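Local coordinates for protein myosin-2 (Saccharomyces cerevisiae, PDB 6IXO) that carries organelles and other cargo along polarized actin cables, gripping receptor proteins on the cargo through the globular tail domain described here, at residues I98-V102 and S211-M216; A239-N243 and I368-P372; N24-T28 and S76-V81; G257-N261 and T289-Q294. The contacts are given in a common frame with arbitrary orientation. Residues are numbered along the deposited sequence.

Overall arrangement
The chain is the globular cargo-binding tail of a class V myosin, an elongated, mainly helical domain without strands. The centre of interaction 1 lies about 8 Å from the centre of the chain. Interaction 3 lies on one side of that centre, and interactions 2 and 4 lie on the other; the centres of interactions 3 and 4 are about 54 Å apart. Interactions 2 and 4 are neighbours, with centres about 16 Å apart, and touch where Phe242 CE1 meets Thr289 OG1 at 3.4 Å. Helices 202-218 and 223-247 are consecutive and link interaction 1 to interaction 2. A sulfate ion binds beside interaction 1, at Trp214.

Interaction 1 of 4, residues I98-V102 and S211-M216; sequences IPSGV and SIYWCM. With SO4 (sulfate ion), chain B.
Two alpha-helical segments pack side by side in the mainly helical cargo-binding tail. Residues 98-102 belong to helix 97-124 and residues 211-216 to helix 202-218. The short axes approach to 9.4 Å and cross at -38°, running roughly the same way. The CA register pairs Ile98 with Ile212 (6.2 Å), Pro99 with Cys215 (5.8 Å) and Val102 with Met216 (6.5 Å). Ile98 (m, t) points toward the other helix. Its CG2 lies 3.6 Å from Ser211 OG, 3.9 Å from Ile212 CG1 and 4.1 Å from Cys215 SG. Cys215 (m) sets its SG 3.8 Å from Pro99 CB. Val102 (t) places CG2 4.0 Å from Cys215 CB and 4.1 Å from Met216 CG. The joint is therefore mainly apolar. Trp162 of helix 134-180 touches both Val102 and Met216. Away from this joint, Trp214 (m) meets a sulfate, probably from the crystallisation liquor, that also bonds to His274. Trp214 NE1 gives it weak hydrogen bonds, to O4 at 3.0 Å and O2 at 3.3 Å.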
loop_
_atom_site.group_PDB
_atom_site.type_symbol
_atom_site.label_atom_id
_atom_site.label_comp_id
_atom_site.label_asym_id
_atom_site.label_seq_id
_atom_site.Cartn_x
_atom_site.Cartn_y
_atom_site.Cartn_z
ATOM N N ILE A 98 -5.045 -6.506 3.786
ATOM C CA ILE A 98 -4.246 -6.437 2.563
ATOM C C ILE A 98 -5.104 -6.806 1.322
ATOM O O ILE A 98 -5.187 -5.997 0.399
ATOM C CB ILE A 98 -2.975 -7.356 2.653
ATOM C CG1 ILE A 98 -1.990 -6.758 3.681
ATOM C CG2 ILE A 98 -2.320 -7.500 1.273
ATOM C CD1 ILE A 98 -0.921 -7.845 4.221
ATOM N N PRO A 99 -5.740 -7.998 1.299
ATOM C CA PRO A 99 -6.524 -8.259 0.070
ATOM C C PRO A 99 -7.647 -7.248 -0.150
ATOM O O PRO A 99 -7.829 -6.837 -1.303
ATOM C CB PRO A 99 -7.098 -9.682 0.282
ATOM C CG PRO A 99 -6.902 -9.980 1.738
ATOM C CD PRO A 99 -5.739 -9.155 2.207
ATOM N N SER A 100 -8.364 -6.817 0.895
ATOM C CA SER A 100 -9.480 -5.890 0.627
ATOM C C SER A 100 -8.956 -4.563 0.153
ATOM O O SER A 100 -9.550 -3.923 -0.697
ATOM C CB SER A 100 -10.363 -5.712 1.843
ATOM O OG SER A 100 -11.002 -6.946 2.144
ATOM N N GLY A 101 -7.821 -4.129 0.691
ATOM C CA GLY A 101 -7.289 -2.851 0.237
ATOM C C GLY A 101 -6.830 -2.894 -1.206
ATOM O O GLY A 101 -7.036 -1.961 -1.968
ATOM N N VAL A 102 -6.173 -3.973 -1.597
ATOM C CA VAL A 102 -5.682 -4.049 -2.972
ATOM C C VAL A 102 -6.881 -4.129 -3.941
ATOM O O VAL A 102 -6.896 -3.507 -5.021
ATOM C CB VAL A 102 -4.753 -5.275 -3.158
ATOM C CG1 VAL A 102 -4.322 -5.414 -4.618
ATOM C CG2 VAL A 102 -3.468 -5.133 -2.203
ATOM N N SER A 211 1.887 -11.522 1.278
ATOM C CA SER A 211 0.465 -11.306 1.025
ATOM C C SER A 211 0.300 -10.057 0.168
ATOM O O SER A 211 -0.501 -10.035 -0.771
ATOM C CB SER A 211 -0.284 -11.194 2.353
ATOM O OG SER A 211 -1.670 -10.974 2.134
ATOM N N ILE A 212 1.079 -9.013 0.463
ATOM C CA ILE A 212 1.048 -7.839 -0.411
ATOM C C ILE A 212 1.467 -8.226 -1.811
ATOM O O ILE A 212 0.793 -7.893 -2.791
ATOM C CB ILE A 212 1.948 -6.745 0.101
ATOM C CG1 ILE A 212 1.381 -6.205 1.419
ATOM C CG2 ILE A 212 2.012 -5.563 -0.885
ATOM C CD1 ILE A 212 2.311 -5.220 2.104
ATOM N N TYR A 213 2.577 -8.949 -1.913
ATOM C CA TYR A 213 3.046 -9.370 -3.234
ATOM C C TYR A 213 2.009 -10.146 -4.030
ATOM O O TYR A 213 1.722 -9.821 -5.218
ATOM C CB TYR A 213 4.321 -10.238 -3.060
ATOM C CG TYR A 213 4.808 -10.822 -4.374
ATOM C CD1 TYR A 213 5.647 -10.093 -5.207
ATOM C CD2 TYR A 213 4.440 -12.102 -4.769
ATOM C CE1 TYR A 213 6.121 -10.624 -6.396
ATOM C CE2 TYR A 213 4.908 -12.648 -5.961
ATOM C CZ TYR A 213 5.744 -11.899 -6.769
ATOM O OH TYR A 213 6.225 -12.418 -7.945
ATOM N N TRP A 214 1.442 -11.196 -3.422
ATOM C CA TRP A 214 0.554 -12.089 -4.194
ATOM C C TRP A 214 -0.806 -11.459 -4.498
ATOM O O TRP A 214 -1.380 -11.730 -5.553
ATOM C CB TRP A 214 0.365 -13.416 -3.465
ATOM C CG TRP A 214 1.518 -14.306 -3.688
ATOM C CD1 TRP A 214 2.476 -14.688 -2.765
ATOM C CD2 TRP A 214 1.905 -14.883 -4.938
ATOM N NE1 TRP A 214 3.403 -15.501 -3.382
ATOM C CE2 TRP A 214 3.077 -15.630 -4.711
ATOM C CE3 TRP A 214 1.363 -14.844 -6.234
ATOM C CZ2 TRP A 214 3.723 -16.336 -5.732
ATOM C CZ3 TRP A 214 1.997 -15.542 -7.236
ATOM C CH2 TRP A 214 3.169 -16.279 -6.983
ATOM N N CYS A 215 -1.309 -10.595 -3.598
ATOM C CA CYS A 215 -2.589 -9.884 -3.856
ATOM C C CYS A 215 -2.409 -8.928 -5.019
ATOM O O CYS A 215 -3.251 -8.851 -5.940
ATOM C CB CYS A 215 -3.073 -9.124 -2.584
ATOM S SG CYS A 215 -3.776 -10.267 -1.365
ATOM N N MET A 216 -1.295 -8.201 -5.005
ATOM C CA MET A 216 -0.992 -7.298 -6.117
ATOM C C MET A 216 -0.757 -8.023 -7.419
ATOM O O MET A 216 -1.255 -7.600 -8.480
ATOM C CB MET A 216 0.210 -6.438 -5.778
ATOM C CG MET A 216 -0.159 -5.510 -4.631
ATOM S SD MET A 216 0.684 -3.965 -4.802
ATOM C CE MET A 216 -0.000 -3.056 -3.424
HETATM S S SO4 B . 6.698 -17.017 -2.691
HETATM O O1 SO4 B . 7.906 -16.993 -1.872
HETATM O O2 SO4 B . 5.562 -17.463 -1.886
HETATM O O3 SO4 B . 6.897 -17.924 -3.817
HETATM O O4 SO4 B . 6.427 -15.678 -3.195
#

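Interaction 2 of 4, residues A239-N243 and I368-P372; sequences AICFN and IFITP
Residues 239-243 form a turn of alpha helix, closed by Asn243 N to Ala239 O at 3.0 Å. Residues 368-372 have no regular structure; from Phe369 to Pro372 the chain is extended, with psi between 117° and 154°. The nearest CA pairs are Ala239 with Ile370 (5.4 Å) and Asn243 with Phe369 (5.5 Å). Asn243 (m, chi2 -14°) clasps the loop backbone with both ends of its amide. Ile370 N donates to Asn243 OD1 at 2.8 Å, and Asn243 ND2 donates to Ile370 O at 2.8 Å. This paired bonding lets a helix side chain hold an extended strand-like backbone. Ile370 (m, t) points toward the helix. Its CG2 is 3.8 Å from Ala239 CB and its CD1 3.7 Å from Phe242 CD2. Phe242 (t) also brings its ring edge to Ile368 O, with CE2 3.6 Å away. Ile240 CG2 meets Pro372 CG at 4.0 Å. The loop thus lies along helix 223-247, where His285 of helix 284-294 touches Ile370 and helix 134-180 packs on Ile240.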
loop_
_atom_site.group_PDB
_atom_site.type_symbol
_atom_site.label_atom_id
_atom_site.label_comp_id
_atom_site.label_asym_id
_atom_site.label_seq_id
_atom_site.Cartn_x
_atom_site.Cartn_y
_atom_site.Cartn_z
ATOM N N ALA A 239 13.084 2.314 10.203
ATOM C CA ALA A 239 13.109 3.461 11.135
ATOM C C ALA A 239 12.649 3.026 12.510
ATOM O O ALA A 239 13.359 3.247 13.517
ATOM C CB ALA A 239 12.162 4.661 10.601
ATOM N N ILE A 240 11.482 2.372 12.570
ATOM C CA ILE A 240 10.878 2.123 13.887
ATOM C C ILE A 240 11.685 1.041 14.627
ATOM O O ILE A 240 11.815 1.106 15.854
ATOM C CB ILE A 240 9.382 1.678 13.810
ATOM C CG1 ILE A 240 9.241 0.323 13.120
ATOM C CG2 ILE A 240 8.505 2.796 13.160
ATOM C CD1 ILE A 240 7.769 -0.206 13.155
ATOM N N CYS A 241 12.221 0.048 13.896
ATOM C CA CYS A 241 13.061 -0.972 14.605
ATOM C C CYS A 241 14.408 -0.399 15.056
ATOM O O CYS A 241 14.896 -0.710 16.165
ATOM C CB CYS A 241 13.308 -2.198 13.713
ATOM S SG CYS A 241 11.742 -3.099 13.461
ATOM N N PHE A 242 15.029 0.409 14.203
ATOM C CA PHE A 242 16.275 1.075 14.587
ATOM C C PHE A 242 16.085 1.894 15.878
ATOM O O PHE A 242 16.907 1.845 16.814
ATOM C CB PHE A 242 16.778 2.002 13.466
ATOM C CG PHE A 242 18.042 2.749 13.844
ATOM C CD1 PHE A 242 19.294 2.141 13.699
ATOM C CD2 PHE A 242 17.975 4.044 14.402
ATOM C CE1 PHE A 242 20.494 2.818 14.072
ATOM C CE2 PHE A 242 19.173 4.741 14.791
ATOM C CZ PHE A 242 20.432 4.108 14.620
ATOM N N ASN A 243 15.006 2.665 15.911
ATOM C CA ASN A 243 14.751 3.537 17.033
ATOM C C ASN A 243 14.602 2.709 18.297
ATOM O O ASN A 243 15.066 3.110 19.346
ATOM C CB ASN A 243 13.507 4.392 16.801
ATOM C CG ASN A 243 13.716 5.451 15.699
ATOM O OD1 ASN A 243 14.852 5.725 15.285
ATOM N ND2 ASN A 243 12.625 6.083 15.271
ATOM N N ILE A 368 19.186 11.351 17.505
ATOM C CA ILE A 368 19.723 10.025 17.253
ATOM C C ILE A 368 18.675 9.108 16.606
ATOM O O ILE A 368 19.001 8.008 16.174
ATOM C CB ILE A 368 20.203 9.353 18.532
ATOM C CG1 ILE A 368 19.014 9.083 19.466
ATOM C CG2 ILE A 368 21.284 10.214 19.220
ATOM C CD1 ILE A 368 19.348 8.331 20.736
ATOM N N PHE A 369 17.421 9.555 16.561
ATOM C CA PHE A 369 16.332 8.717 16.037
ATOM C C PHE A 369 16.143 8.976 14.542
ATOM O O PHE A 369 16.419 10.073 14.060
ATOM C CB PHE A 369 14.995 9.015 16.770
ATOM C CG PHE A 369 14.980 8.610 18.235
ATOM C CD1 PHE A 369 15.013 7.271 18.590
ATOM C CD2 PHE A 369 14.907 9.573 19.244
ATOM C CE1 PHE A 369 14.996 6.879 19.935
ATOM C CE2 PHE A 369 14.893 9.190 20.594
ATOM C CZ PHE A 369 14.942 7.836 20.932
ATOM N N ILE A 370 15.615 7.986 13.835
ATOM C CA ILE A 370 15.199 8.216 12.457
ATOM C C ILE A 370 13.720 8.559 12.496
ATOM O O ILE A 370 12.928 7.809 13.065
ATOM C CB ILE A 370 15.414 6.969 11.622
ATOM C CG1 ILE A 370 16.899 6.590 11.619
ATOM C CG2 ILE A 370 14.938 7.150 10.142
ATOM C CD1 ILE A 370 17.068 5.229 10.996
ATOM N N THR A 371 13.341 9.665 11.901
ATOM C CA THR A 371 11.914 9.998 11.819
ATOM C C THR A 371 11.154 9.060 10.876
ATOM O O THR A 371 11.459 9.025 9.697
ATOM C CB THR A 371 11.753 11.417 11.324
ATOM O OG1 THR A 371 12.372 12.281 12.271
ATOM C CG2 THR A 371 10.268 11.760 11.145
ATOM N N PRO A 372 10.184 8.279 11.390
ATOM C CA PRO A 372 9.420 7.394 10.486
ATOM C C PRO A 372 8.611 8.229 9.485
ATOM O O PRO A 372 8.147 9.312 9.852
ATOM C CB PRO A 372 8.499 6.611 11.433
ATOM C CG PRO A 372 9.126 6.779 12.821
ATOM C CD PRO A 372 9.787 8.127 12.795
#

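Interaction 3 of 4, residues N24-T28 and S76-V81; sequences NQEIT and SFLAQV
Asn24 reaches across from its helix to overlap Ser76 and the edge of the Phe77 ring. Its CB points toward the partner, with chi1 m and chi2 -20°. ND2 donates to Ser76 OG at 3.2 Å and also to a water at 3.0 Å. The same water accepts a weak bond from Gln80 NE2 at 3.5 Å. OD1 lies 3.5 Å from Phe77 CD1, near the ring plane; this oxygen is buried with no polar partner in the model. Both segments are helical. Residues 24-28 lie on helix 20-32, with a wider pi-type turn at 26-28, and residues 76-81 lie on helix 71-90. The short axes approach to 10.2 Å and cross at -26°, pointing roughly the same way. The contact is a shallow-angle helix pair within the helical bundle of the cargo-binding tail. Its CA register matches Asn24 with Phe77 at 6.1 Å and Thr28 with Val81 at 6.6 Å. Ile27 (m, m) places CG1 3.8 Å from Phe77 CE1, again at the ring edge, and CG2 4.2 Å from Val81 CG2. Thr28 (p) turns OG1 back to Asn24 O at 2.9 Å, while its CG2 meets Gln80 CB at 3.8 Å. Leu58 of helix 53-67 touches Ile27, Phe77 and Val81. Beyond the contact, Glu26 accepts hydrogen bonds from the backbone N atoms of Ser404 and Thr405, at the start of helix 403-415.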
loop_
_atom_site.group_PDB
_atom_site.type_symbol
_atom_site.label_atom_id
_atom_site.label_comp_id
_atom_site.label_asym_id
_atom_site.label_seq_id
_atom_site.Cartn_x
_atom_site.Cartn_y
_atom_site.Cartn_z
ATOM N N ASN A 24 -29.632 3.278 -5.686
ATOM C CA ASN A 24 -28.476 3.682 -4.863
ATOM C C ASN A 24 -28.324 2.728 -3.679
ATOM O O ASN A 24 -27.232 2.414 -3.280
ATOM C CB ASN A 24 -28.605 5.128 -4.368
ATOM C CG ASN A 24 -28.458 6.156 -5.488
ATOM O OD1 ASN A 24 -27.918 5.862 -6.552
ATOM N ND2 ASN A 24 -28.930 7.370 -5.241
ATOM N N GLN A 25 -29.443 2.259 -3.139
ATOM C CA GLN A 25 -29.415 1.379 -1.966
ATOM C C GLN A 25 -28.792 0.009 -2.300
ATOM O O GLN A 25 -27.949 -0.535 -1.551
ATOM C CB GLN A 25 -30.842 1.234 -1.421
ATOM C CG GLN A 25 -30.916 0.706 0.001
ATOM C CD GLN A 25 -30.904 -0.811 0.073
ATOM O OE1 GLN A 25 -31.234 -1.504 -0.904
ATOM N NE2 GLN A 25 -30.519 -1.341 1.233
ATOM N N GLU A 26 -29.200 -0.540 -3.437
ATOM C CA GLU A 26 -28.597 -1.750 -3.998
ATOM C C GLU A 26 -27.136 -1.628 -4.199
ATOM O O GLU A 26 -26.377 -2.526 -3.835
ATOM C CB GLU A 26 -29.238 -2.093 -5.368
ATOM C CG GLU A 26 -30.371 -3.020 -5.281
ATOM C CD GLU A 26 -30.913 -3.455 -6.675
ATOM O OE1 GLU A 26 -30.117 -3.567 -7.649
ATOM O OE2 GLU A 26 -32.129 -3.689 -6.770
ATOM N N ILE A 27 -26.731 -0.524 -4.813
ATOM C CA ILE A 27 -25.315 -0.329 -5.107
ATOM C C ILE A 27 -24.505 -0.120 -3.838
ATOM O O ILE A 27 -23.476 -0.778 -3.639
ATOM C CB ILE A 27 -25.116 0.878 -6.046
ATOM C CG1 ILE A 27 -25.827 0.624 -7.391
ATOM C CG2 ILE A 27 -23.701 1.082 -6.347
ATOM C CD1 ILE A 27 -25.215 -0.488 -8.176
ATOM N N THR A 28 -24.958 0.780 -2.967
ATOM C CA THR A 28 -24.131 1.078 -1.784
ATOM C C THR A 28 -24.148 -0.050 -0.757
ATOM O O THR A 28 -23.100 -0.400 -0.180
ATOM C CB THR A 28 -24.546 2.404 -1.107
ATOM O OG1 THR A 28 -25.894 2.330 -0.662
ATOM C CG2 THR A 28 -24.381 3.577 -2.062
ATOM N N SER A 76 -26.062 12.236 -8.129
ATOM C CA SER A 76 -26.546 11.596 -6.905
ATOM C C SER A 76 -25.896 10.231 -6.668
ATOM O O SER A 76 -25.322 9.952 -5.600
ATOM C CB SER A 76 -28.070 11.447 -6.977
ATOM O OG SER A 76 -28.549 10.422 -6.127
ATOM N N PHE A 77 -25.987 9.390 -7.691
ATOM C CA PHE A 77 -25.375 8.068 -7.694
ATOM C C PHE A 77 -23.860 8.122 -7.382
ATOM O O PHE A 77 -23.356 7.381 -6.531
ATOM C CB PHE A 77 -25.657 7.445 -9.056
ATOM C CG PHE A 77 -24.918 6.163 -9.345
ATOM C CD1 PHE A 77 -25.374 4.948 -8.843
ATOM C CD2 PHE A 77 -23.833 6.167 -10.211
ATOM C CE1 PHE A 77 -24.739 3.771 -9.167
ATOM C CE2 PHE A 77 -23.198 4.997 -10.554
ATOM C CZ PHE A 77 -23.654 3.792 -10.028
ATOM N N LEU A 78 -23.150 9.025 -8.050
ATOM C CA LEU A 78 -21.697 9.124 -7.900
ATOM C C LEU A 78 -21.283 9.593 -6.511
ATOM O O LEU A 78 -20.323 9.078 -5.947
ATOM C CB LEU A 78 -21.120 10.083 -8.935
ATOM C CG LEU A 78 -21.151 9.560 -10.351
ATOM C CD1 LEU A 78 -20.921 10.716 -11.348
ATOM C CD2 LEU A 78 -20.178 8.454 -10.535
ATOM N N ALA A 79 -21.984 10.588 -5.975
ATOM C CA ALA A 79 -21.678 11.060 -4.634
ATOM C C ALA A 79 -21.808 9.926 -3.623
ATOM O O ALA A 79 -20.983 9.800 -2.724
ATOM C CB ALA A 79 -22.580 12.202 -4.256
ATOM N N GLN A 80 -22.842 9.103 -3.773
ATOM C CA GLN A 80 -23.004 7.923 -2.928
ATOM C C GLN A 80 -21.883 6.908 -3.110
ATOM O O GLN A 80 -21.375 6.335 -2.121
ATOM C CB GLN A 80 -24.330 7.238 -3.219
ATOM C CG GLN A 80 -25.523 8.000 -2.710
ATOM C CD GLN A 80 -26.021 7.440 -1.408
ATOM O OE1 GLN A 80 -25.236 7.117 -0.510
ATOM N NE2 GLN A 80 -27.336 7.291 -1.302
ATOM N N VAL A 81 -21.513 6.664 -4.368
ATOM C CA VAL A 81 -20.443 5.717 -4.667
ATOM C C VAL A 81 -19.123 6.207 -4.042
ATOM O O VAL A 81 -18.421 5.441 -3.372
ATOM C CB VAL A 81 -20.270 5.508 -6.196
ATOM C CG1 VAL A 81 -18.907 4.891 -6.502
ATOM C CG2 VAL A 81 -21.367 4.606 -6.703
HETATM O O HOH W 1 -30.505 7.569 -2.665
#

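Interaction 4 of 4, residues G257-N261 and T289-Q294; sequences GLQLN and TAKLLQ
Gln294, Gly257 and Leu260 have the most surface covered in this close antiparallel helix pair of the DIL region. Residues 257-261 lie on helix 254-273 and residues 289-294 on helix 284-294. The short axes approach to 8.2 Å, with a signed crossing angle of -151°. Gly257 is the point of closest backbone approach: its CA is 4.8 Å from Ala290 CA. Its own CA also lies 3.6 Å from Leu293 CB. An ideal CB on this residue would point toward the partner and fall 2.6 Å from Leu293 CB, a clash. The missing side chain therefore allows this spacing. The small Ala290 completes the close approach, with CB 4.0 Å from Gly257 O and 4.2 Å from Asn261 CB. Gln294 (chi1 m, chi2 t) extends along one flank of the Gly257 site, over Leu258 and Asn261. Leu260 (t, p) points toward the other helix, and its CD2 is 4.0 Å from Thr289 CG2. The hydroxyl of Thr289 is hydrogen-bonded to His285 O within its own helix. Leu245 of helix 223-247 touches Leu260, and Phe242 of the same helix touches Thr289. Helix 223-247 thus lines this side of the pair. Leu260 CD2 also packs on Ala290, 3.8 Å from its N and 4.0 Å from its CB.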
loop_
_atom_site.group_PDB
_atom_site.type_symbol
_atom_site.label_atom_id
_atom_site.label_comp_id
_atom_site.label_asym_id
_atom_site.label_seq_id
_atom_site.Cartn_x
_atom_site.Cartn_y
_atom_site.Cartn_z
ATOM N N GLY A 257 23.475 -9.187 17.877
ATOM C CA GLY A 257 23.829 -8.752 16.521
ATOM C C GLY A 257 23.692 -9.877 15.493
ATOM O O GLY A 257 23.171 -9.690 14.373
ATOM N N LEU A 258 24.142 -11.064 15.864
ATOM C CA LEU A 258 24.028 -12.218 14.959
ATOM C C LEU A 258 22.527 -12.485 14.684
ATOM O O LEU A 258 22.096 -12.697 13.537
ATOM C CB LEU A 258 24.687 -13.450 15.597
ATOM C CG LEU A 258 24.689 -14.638 14.630
ATOM C CD1 LEU A 258 25.584 -14.316 13.441
ATOM C CD2 LEU A 258 25.131 -15.936 15.322
ATOM N N GLN A 259 21.715 -12.441 15.738
ATOM C CA GLN A 259 20.277 -12.695 15.563
ATOM C C GLN A 259 19.599 -11.636 14.747
ATOM O O GLN A 259 18.734 -11.955 13.901
ATOM C CB GLN A 259 19.554 -12.833 16.902
ATOM C CG GLN A 259 19.994 -14.119 17.569
ATOM C CD GLN A 259 19.363 -14.330 18.903
ATOM O OE1 GLN A 259 18.337 -14.997 18.995
ATOM N NE2 GLN A 259 19.964 -13.766 19.958
ATOM N N LEU A 260 19.952 -10.382 14.988
ATOM C CA LEU A 260 19.437 -9.295 14.162
ATOM C C LEU A 260 19.831 -9.501 12.686
ATOM O O LEU A 260 19.013 -9.273 11.761
ATOM C CB LEU A 260 19.926 -7.934 14.671
ATOM C CG LEU A 260 19.491 -6.673 13.904
ATOM C CD1 LEU A 260 17.920 -6.490 13.993
ATOM C CD2 LEU A 260 20.174 -5.397 14.486
ATOM N N ASN A 261 21.079 -9.893 12.456
ATOM C CA ASN A 261 21.562 -10.192 11.105
ATOM C C ASN A 261 20.633 -11.217 10.464
ATOM O O ASN A 261 20.160 -11.004 9.345
ATOM C CB ASN A 261 23.026 -10.697 11.145
ATOM C CG ASN A 261 23.478 -11.312 9.813
ATOM O OD1 ASN A 261 23.063 -10.894 8.764
ATOM N ND2 ASN A 261 24.308 -12.328 9.880
ATOM N N THR A 289 23.489 -1.629 11.660
ATOM C CA THR A 289 23.519 -1.872 13.111
ATOM C C THR A 289 23.971 -3.293 13.431
ATOM O O THR A 289 24.841 -3.517 14.318
ATOM C CB THR A 289 22.148 -1.596 13.720
ATOM O OG1 THR A 289 21.894 -0.206 13.558
ATOM C CG2 THR A 289 22.090 -1.949 15.243
ATOM N N ALA A 290 23.394 -4.257 12.719
ATOM C CA ALA A 290 23.818 -5.659 12.859
ATOM C C ALA A 290 25.305 -5.795 12.637
ATOM O O ALA A 290 26.007 -6.528 13.377
ATOM C CB ALA A 290 23.029 -6.551 11.876
ATOM N N LYS A 291 25.835 -5.107 11.622
ATOM C CA LYS A 291 27.302 -5.200 11.375
ATOM C C LYS A 291 28.070 -4.617 12.558
ATOM O O LYS A 291 29.041 -5.190 13.048
ATOM C CB LYS A 291 27.703 -4.470 10.100
ATOM C CG LYS A 291 27.330 -5.249 8.822
ATOM C CD LYS A 291 27.466 -4.414 7.544
ATOM C CE LYS A 291 27.329 -5.260 6.267
ATOM N NZ LYS A 291 26.150 -6.181 6.273
ATOM N N LEU A 292 27.607 -3.468 13.032
ATOM C CA LEU A 292 28.295 -2.772 14.108
ATOM C C LEU A 292 28.386 -3.700 15.319
ATOM O O LEU A 292 29.399 -3.739 16.040
ATOM C CB LEU A 292 27.557 -1.464 14.462
ATOM C CG LEU A 292 28.137 -0.619 15.621
ATOM C CD1 LEU A 292 27.729 0.834 15.483
ATOM C CD2 LEU A 292 27.634 -1.118 16.982
ATOM N N LEU A 293 27.314 -4.443 15.549
ATOM C CA LEU A 293 27.223 -5.297 16.717
ATOM C C LEU A 293 28.130 -6.525 16.583
ATOM O O LEU A 293 28.393 -7.204 17.571
ATOM C CB LEU A 293 25.787 -5.720 16.941
ATOM C CG LEU A 293 24.818 -4.599 17.356
ATOM C CD1 LEU A 293 23.423 -5.206 17.646
ATOM C CD2 LEU A 293 25.345 -3.888 18.619
ATOM N N GLN A 294 28.632 -6.769 15.380
ATOM C CA GLN A 294 29.413 -7.981 15.141
ATOM C C GLN A 294 30.881 -7.764 14.891
ATOM O O GLN A 294 31.712 -8.645 15.217
ATOM C CB GLN A 294 28.817 -8.742 13.941
ATOM C CG GLN A 294 27.456 -9.363 14.249
ATOM C CD GLN A 294 26.871 -10.067 13.059
ATOM O OE1 GLN A 294 26.137 -9.474 12.272
ATOM N NE2 GLN A 294 27.213 -11.337 12.901
#